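Local structure of phosphoacetylglucosamine mutase (Aspergillus lentulus, 5O9X) at residues Lys200-Gly205 against Thr418-Gln423; Leu48-Arg53 against Ala126-Ala131. The protein interconverts N-acetylglucosamine 6-phosphate and N-acetylglucosamine 1-phosphate, a phosphomutase reaction on the route to UDP-N-acetylglucosamine. The protein carries 1 engineered substitution. All coordinates share one frame; numbering follows the deposited sequence.

Contact 1. Residues Lys200-Gly205 against Thr418-Gln423; sequences KRVMRG and TDLINQ
Arg201 and Asp419 form a salt bridge between the C-terminal ends of helix 188-202 and helix 405-420, joining parts of the chain that belong to domains II and III of the phosphohexomutase family. NH1 of Arg201 reaches OD2 of Asp419 at 2.7 Å, with a nearly straight N-H...O angle of 171°. The acceptor lies at the edge of the guanidinium, close to its plane, whereas the carboxylate is approached on the anti side of OD2. The two planes are turned 48° from each other, and this is a grip on one oxygen rather than a side-by-side pairing of two nitrogens with two oxygens. A water closes the other path: it accepts from NH2 of Arg201 at 3.0 Å and donates to OD2 of Asp419 at 2.7 Å. OD2 is thus held by the arginine directly and again through the water. The long arginine suits this exposed position, because its chain can reach from one helix end to the other, bending at chi3 (71°) to bring the guanidinium edge round to the acid, while the short, partly exposed Asp419 keeps its carboxylate near its own helix.

Beneath the charged pair the contact turns apolar. CG2 of Val202 faces the CD2 branch of Leu420 at 4.2 Å, the leucine's apolar end suiting the buried side of its helix. Compact, branched Val202 also fits against Ala416 and Ala437, the latter on helix 428-442. That third helix engages both helix ends through their carbonyls: His441 NE2 bonds to Val202 O, and Ser430 OG bonds to Leu420 O.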
loop_
_atom_site.group_PDB
_atom_site.type_symbol
_atom_site.label_atom_id
_atom_site.label_comp_id
_atom_site.label_asym_id
_atom_site.label_seq_id
_atom_site.Cartn_x
_atom_site.Cartn_y
_atom_site.Cartn_z
ATOM N N LYS A 200 20.738 -9.823 -3.825
ATOM C CA LYS A 200 21.942 -10.644 -4.193
ATOM C C LYS A 200 21.720 -12.150 -4.021
ATOM O O LYS A 200 22.008 -12.921 -4.939
ATOM C CB LYS A 200 23.195 -10.170 -3.396
ATOM C CG LYS A 200 24.489 -10.815 -3.908
ATOM C CD LYS A 200 25.685 -10.378 -3.057
ATOM C CE LYS A 200 27.018 -10.957 -3.576
ATOM N NZ LYS A 200 27.569 -10.007 -4.568
ATOM N N ARG A 201 21.222 -12.583 -2.867
ATOM C CA ARG A 201 20.987 -13.993 -2.614
ATOM C C ARG A 201 19.900 -14.559 -3.546
ATOM O O ARG A 201 20.076 -15.618 -4.124
ATOM C CB ARG A 201 20.504 -14.253 -1.176
ATOM C CG ARG A 201 21.653 -14.275 -0.141
ATOM C CD ARG A 201 21.079 -14.058 1.262
ATOM N NE ARG A 201 20.323 -15.242 1.713
ATOM C CZ ARG A 201 19.316 -15.190 2.596
ATOM N NH1 ARG A 201 18.893 -13.997 3.060
ATOM N NH2 ARG A 201 18.703 -16.315 3.021
ATOM N N VAL A 202 18.759 -13.879 -3.650
ATOM C CA VAL A 202 17.711 -14.371 -4.555
ATOM C C VAL A 202 18.241 -14.467 -5.987
ATOM O O VAL A 202 17.803 -15.361 -6.689
ATOM C CB VAL A 202 16.362 -13.602 -4.537
ATOM C CG1 VAL A 202 15.804 -13.369 -3.145
ATOM C CG2 VAL A 202 16.421 -12.303 -5.259
ATOM N N MET A 203 19.174 -13.614 -6.414
ATOM C CA MET A 203 19.599 -13.599 -7.792
ATOM C C MET A 203 20.691 -14.655 -8.102
ATOM O O MET A 203 21.162 -14.702 -9.220
ATOM C CB MET A 203 20.082 -12.225 -8.276
ATOM C CG MET A 203 18.915 -11.168 -8.374
ATOM S SD MET A 203 17.764 -11.725 -9.685
ATOM C CE MET A 203 18.690 -11.481 -11.214
ATOM N N ARG A 204 21.154 -15.403 -7.106
ATOM C CA ARG A 204 22.348 -16.294 -7.325
ATOM C C ARG A 204 22.057 -17.195 -8.553
ATOM O O ARG A 204 21.017 -17.891 -8.613
ATOM C CB ARG A 204 22.688 -17.135 -6.089
ATOM C CG ARG A 204 23.843 -18.134 -6.342
ATOM C CD ARG A 204 23.855 -19.322 -5.358
ATOM N NE ARG A 204 23.755 -18.850 -3.970
ATOM C CZ ARG A 204 24.774 -18.388 -3.245
ATOM N NH1 ARG A 204 26.013 -18.341 -3.753
ATOM N NH2 ARG A 204 24.542 -17.963 -2.004
ATOM N N GLY A 205 22.907 -17.038 -9.565
ATOM C CA GLY A 205 22.912 -17.968 -10.672
ATOM C C GLY A 205 22.075 -17.551 -11.857
ATOM O O GLY A 205 22.057 -18.276 -12.843
ATOM N N THR A 418 12.049 -14.636 1.450
ATOM C CA THR A 418 11.449 -14.240 2.679
ATOM C C THR A 418 12.239 -13.082 3.281
ATOM O O THR A 418 11.670 -12.322 4.053
ATOM C CB THR A 418 11.350 -15.386 3.762
ATOM O OG1 THR A 418 12.666 -15.793 4.166
ATOM C CG2 THR A 418 10.530 -16.631 3.268
ATOM N N ASP A 419 13.534 -12.935 2.973
ATOM C CA ASP A 419 14.221 -11.699 3.463
ATOM C C ASP A 419 14.065 -10.489 2.547
ATOM O O ASP A 419 14.282 -9.337 2.952
ATOM C CB ASP A 419 15.719 -11.940 3.657
ATOM C CG ASP A 419 15.983 -12.797 4.854
ATOM O OD1 ASP A 419 15.314 -12.618 5.913
ATOM O OD2 ASP A 419 16.793 -13.693 4.684
ATOM N N LEU A 420 13.754 -10.761 1.287
ATOM C CA LEU A 420 13.582 -9.687 0.307
ATOM C C LEU A 420 12.172 -9.045 0.524
ATOM O O LEU A 420 12.043 -7.816 0.455
ATOM C CB LEU A 420 13.735 -10.202 -1.118
ATOM C CG LEU A 420 13.529 -9.195 -2.288
ATOM C CD1 LEU A 420 14.710 -8.203 -2.375
ATOM C CD2 LEU A 420 13.393 -9.828 -3.675
ATOM N N ILE A 421 11.170 -9.887 0.810
ATOM C CA ILE A 421 9.777 -9.431 0.739
ATOM C C ILE A 421 9.404 -8.706 1.987
ATOM O O ILE A 421 9.460 -9.293 3.071
ATOM C CB ILE A 421 8.782 -10.502 0.177
ATOM C CG1 ILE A 421 9.034 -10.562 -1.296
ATOM C CG2 ILE A 421 7.330 -10.077 0.290
ATOM C CD1 ILE A 421 9.188 -9.138 -1.885
ATOM N N ASN A 422 9.058 -7.413 1.817
ATOM C CA ASN A 422 8.755 -6.573 2.936
ATOM C C ASN A 422 7.475 -7.107 3.579
ATOM O O ASN A 422 6.394 -7.115 2.995
ATOM C CB ASN A 422 8.674 -5.102 2.522
ATOM C CG ASN A 422 8.800 -4.132 3.707
ATOM O OD1 ASN A 422 8.189 -4.362 4.783
ATOM N ND2 ASN A 422 9.590 -3.019 3.513
ATOM N N GLN A 423 7.637 -7.611 4.782
ATOM C CA GLN A 423 6.570 -8.273 5.478
ATOM C C GLN A 423 5.601 -7.212 6.067
ATOM O O GLN A 423 6.045 -6.097 6.428
ATOM C CB GLN A 423 7.217 -9.186 6.527
ATOM C CG GLN A 423 8.221 -10.173 5.911
ATOM C CD GLN A 423 7.525 -11.162 4.962
ATOM O OE1 GLN A 423 6.695 -11.991 5.396
ATOM N NE2 GLN A 423 7.839 -11.068 3.663
HETATM O O HOH W 1 16.865 -16.322 5.351
#

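Contact 2. Residues Leu48-Arg53 against Ala126-Ala131; sequences LLATLR and ARVVFA
The backbones come nearest at Thr51 and Ala126, whose CA atoms are 5.3 Å apart, and separate to 6.7 Å between the CA atoms of Ala50 and Val128. Here helix 40-56 lies on one face of the mixed sheet of the alpha/beta/alpha domain I, over strand 127-132, which runs between and parallel to strands 61-66 and 155-161. The methyl of Ala50 sits against the branched end of Val128: CB is 3.8 Å from CG2 and 4.0 Å from CG1, so both branches take part. Alanine suits the helix here because a short side chain leaves room for the beta-branched valine, a residue at ease in a strand.

One step along the helix, Thr51 touches Ala126 methyl to methyl, CG2 to CB at 3.5 Å. The same CB lies 3.8 Å from Thr51 O, a snug fit that the small alanine allows. With chi1 at -64°, the threonine puts CG2 trans to its own N and OG1 next to it. The two branches thereby divide the work: the methyl meets Ala126, while the buried hydroxyl bonds to Gly47 O one turn back and to Thr152 OG1. Arg127, between Ala126 and Val128, has its CB directed away from the helix, and its NE forms a salt bridge with Glu155 OE1.

No hydrogen bond passes between 48-53 and 126-131. Their association rests on close van der Waals fit and on burying methyl groups, with the one polar side-chain atom among the touching residues satisfied within its own helix and by Thr152, not across the contact.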
loop_
_atom_site.group_PDB
_atom_site.type_symbol
_atom_site.label_atom_id
_atom_site.label_comp_id
_atom_site.label_asym_id
_atom_site.label_seq_id
_atom_site.Cartn_x
_atom_site.Cartn_y
_atom_site.Cartn_z
ATOM N N LEU A 48 -1.119 13.296 19.725
ATOM C CA LEU A 48 -1.753 12.799 20.980
ATOM C C LEU A 48 -2.045 11.299 20.980
ATOM O O LEU A 48 -1.632 10.587 21.920
ATOM C CB LEU A 48 -3.003 13.637 21.214
ATOM C CG LEU A 48 -2.832 14.973 21.955
ATOM C CD1 LEU A 48 -1.560 15.766 21.748
ATOM C CD2 LEU A 48 -4.061 15.836 21.766
ATOM N N LEU A 49 -2.693 10.804 19.923
ATOM C CA LEU A 49 -2.977 9.379 19.770
ATOM C C LEU A 49 -1.719 8.490 19.729
ATOM O O LEU A 49 -1.691 7.455 20.392
ATOM C CB LEU A 49 -3.828 9.132 18.543
ATOM C CG LEU A 49 -4.338 7.682 18.605
ATOM C CD1 LEU A 49 -5.435 7.488 19.646
ATOM C CD2 LEU A 49 -4.828 7.250 17.271
ATOM N N ALA A 50 -0.702 8.905 18.953
ATOM C CA ALA A 50 0.547 8.168 18.862
ATOM C C ALA A 50 1.165 8.025 20.261
ATOM O O ALA A 50 1.733 6.981 20.556
ATOM C CB ALA A 50 1.569 8.861 17.899
ATOM N N THR A 51 1.104 9.073 21.058
ATOM C CA THR A 51 1.667 9.032 22.451
ATOM C C THR A 51 0.904 7.935 23.276
ATOM O O THR A 51 1.519 7.051 23.878
ATOM C CB THR A 51 1.529 10.385 23.183
ATOM O OG1 THR A 51 2.294 11.401 22.529
ATOM C CG2 THR A 51 2.066 10.284 24.651
ATOM N N LEU A 52 -0.429 7.976 23.220
ATOM C CA LEU A 52 -1.246 6.996 23.922
ATOM C C LEU A 52 -0.991 5.587 23.444
ATOM O O LEU A 52 -0.988 4.640 24.270
ATOM C CB LEU A 52 -2.746 7.324 23.806
ATOM C CG LEU A 52 -3.176 8.629 24.523
ATOM C CD1 LEU A 52 -4.683 8.779 24.428
ATOM C CD2 LEU A 52 -2.755 8.695 26.006
ATOM N N ARG A 53 -0.773 5.420 22.132
ATOM C CA ARG A 53 -0.582 4.088 21.585
ATOM C C ARG A 53 0.700 3.529 22.087
ATOM O O ARG A 53 0.763 2.355 22.498
ATOM C CB ARG A 53 -0.604 4.050 20.002
ATOM C CG ARG A 53 -0.448 2.654 19.398
ATOM C CD ARG A 53 -1.618 1.773 19.786
ATOM N NE ARG A 53 -1.614 0.506 19.089
ATOM C CZ ARG A 53 -2.220 -0.584 19.503
ATOM N NH1 ARG A 53 -2.827 -0.608 20.713
ATOM N NH2 ARG A 53 -2.194 -1.644 18.721
ATOM N N ALA A 126 6.624 7.236 26.086
ATOM C CA ALA A 126 6.051 7.201 24.728
ATOM C C ALA A 126 7.200 7.481 23.778
ATOM O O ALA A 126 7.978 8.442 24.021
ATOM C CB ALA A 126 4.987 8.280 24.608
ATOM N N ARG A 127 7.294 6.657 22.709
ATOM C CA ARG A 127 8.357 6.798 21.719
ATOM C C ARG A 127 7.709 6.804 20.293
ATOM O O ARG A 127 6.997 5.874 19.942
ATOM C CB ARG A 127 9.386 5.653 21.892
ATOM C CG ARG A 127 10.178 5.737 23.219
ATOM C CD ARG A 127 11.229 4.641 23.263
ATOM N NE ARG A 127 11.908 4.586 24.562
ATOM C CZ ARG A 127 11.542 3.789 25.579
ATOM N NH1 ARG A 127 10.519 2.937 25.473
ATOM N NH2 ARG A 127 12.244 3.828 26.704
ATOM N N VAL A 128 7.883 7.906 19.565
ATOM C CA VAL A 128 7.250 8.096 18.244
ATOM C C VAL A 128 8.342 8.454 17.213
ATOM O O VAL A 128 9.193 9.253 17.469
ATOM C CB VAL A 128 6.090 9.109 18.340
ATOM C CG1 VAL A 128 5.447 9.448 16.966
ATOM C CG2 VAL A 128 5.034 8.590 19.320
ATOM N N VAL A 129 8.318 7.815 16.050
ATOM C CA VAL A 129 9.280 8.151 14.946
ATOM C C VAL A 129 8.394 8.560 13.720
ATOM O O VAL A 129 7.349 7.937 13.459
ATOM C CB VAL A 129 10.268 6.942 14.692
ATOM C CG1 VAL A 129 9.526 5.629 14.423
ATOM C CG2 VAL A 129 11.209 7.199 13.488
ATOM N N PHE A 130 8.794 9.582 12.963
ATOM C CA PHE A 130 7.966 10.046 11.868
ATOM C C PHE A 130 8.818 10.439 10.664
ATOM O O PHE A 130 10.023 10.587 10.806
ATOM C CB PHE A 130 7.038 11.157 12.363
ATOM C CG PHE A 130 7.729 12.358 12.944
ATOM C CD1 PHE A 130 8.348 13.327 12.091
ATOM C CD2 PHE A 130 7.738 12.583 14.336
ATOM C CE1 PHE A 130 8.982 14.464 12.618
ATOM C CE2 PHE A 130 8.376 13.760 14.864
ATOM C CZ PHE A 130 8.976 14.689 13.997
ATOM N N ALA A 131 8.177 10.531 9.484
ATOM C CA ALA A 131 8.821 10.894 8.229
ATOM C C ALA A 131 7.706 11.450 7.364
ATOM O O ALA A 131 6.520 11.464 7.790
ATOM C CB ALA A 131 9.415 9.650 7.589
#

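Contact 2 closes before contact 1 opens along the chain, and the two do not touch: their centres lie 32 Å apart and their nearest atoms about 13 Å. They share no helix, strand or sheet. Contact 2 is internal to domain I, where helix 40-56 packs on the five-stranded sheet that contains strand 127-132. Contact 1 instead spans two domains, since helix 188-202 belongs to domain II and helix 405-420 to domain III. One therefore concerns the build of a single domain and the other the join between two, within an enzyme whose bound glucose 1,6-bisphosphate is surrounded by residues spread widely along the sequence.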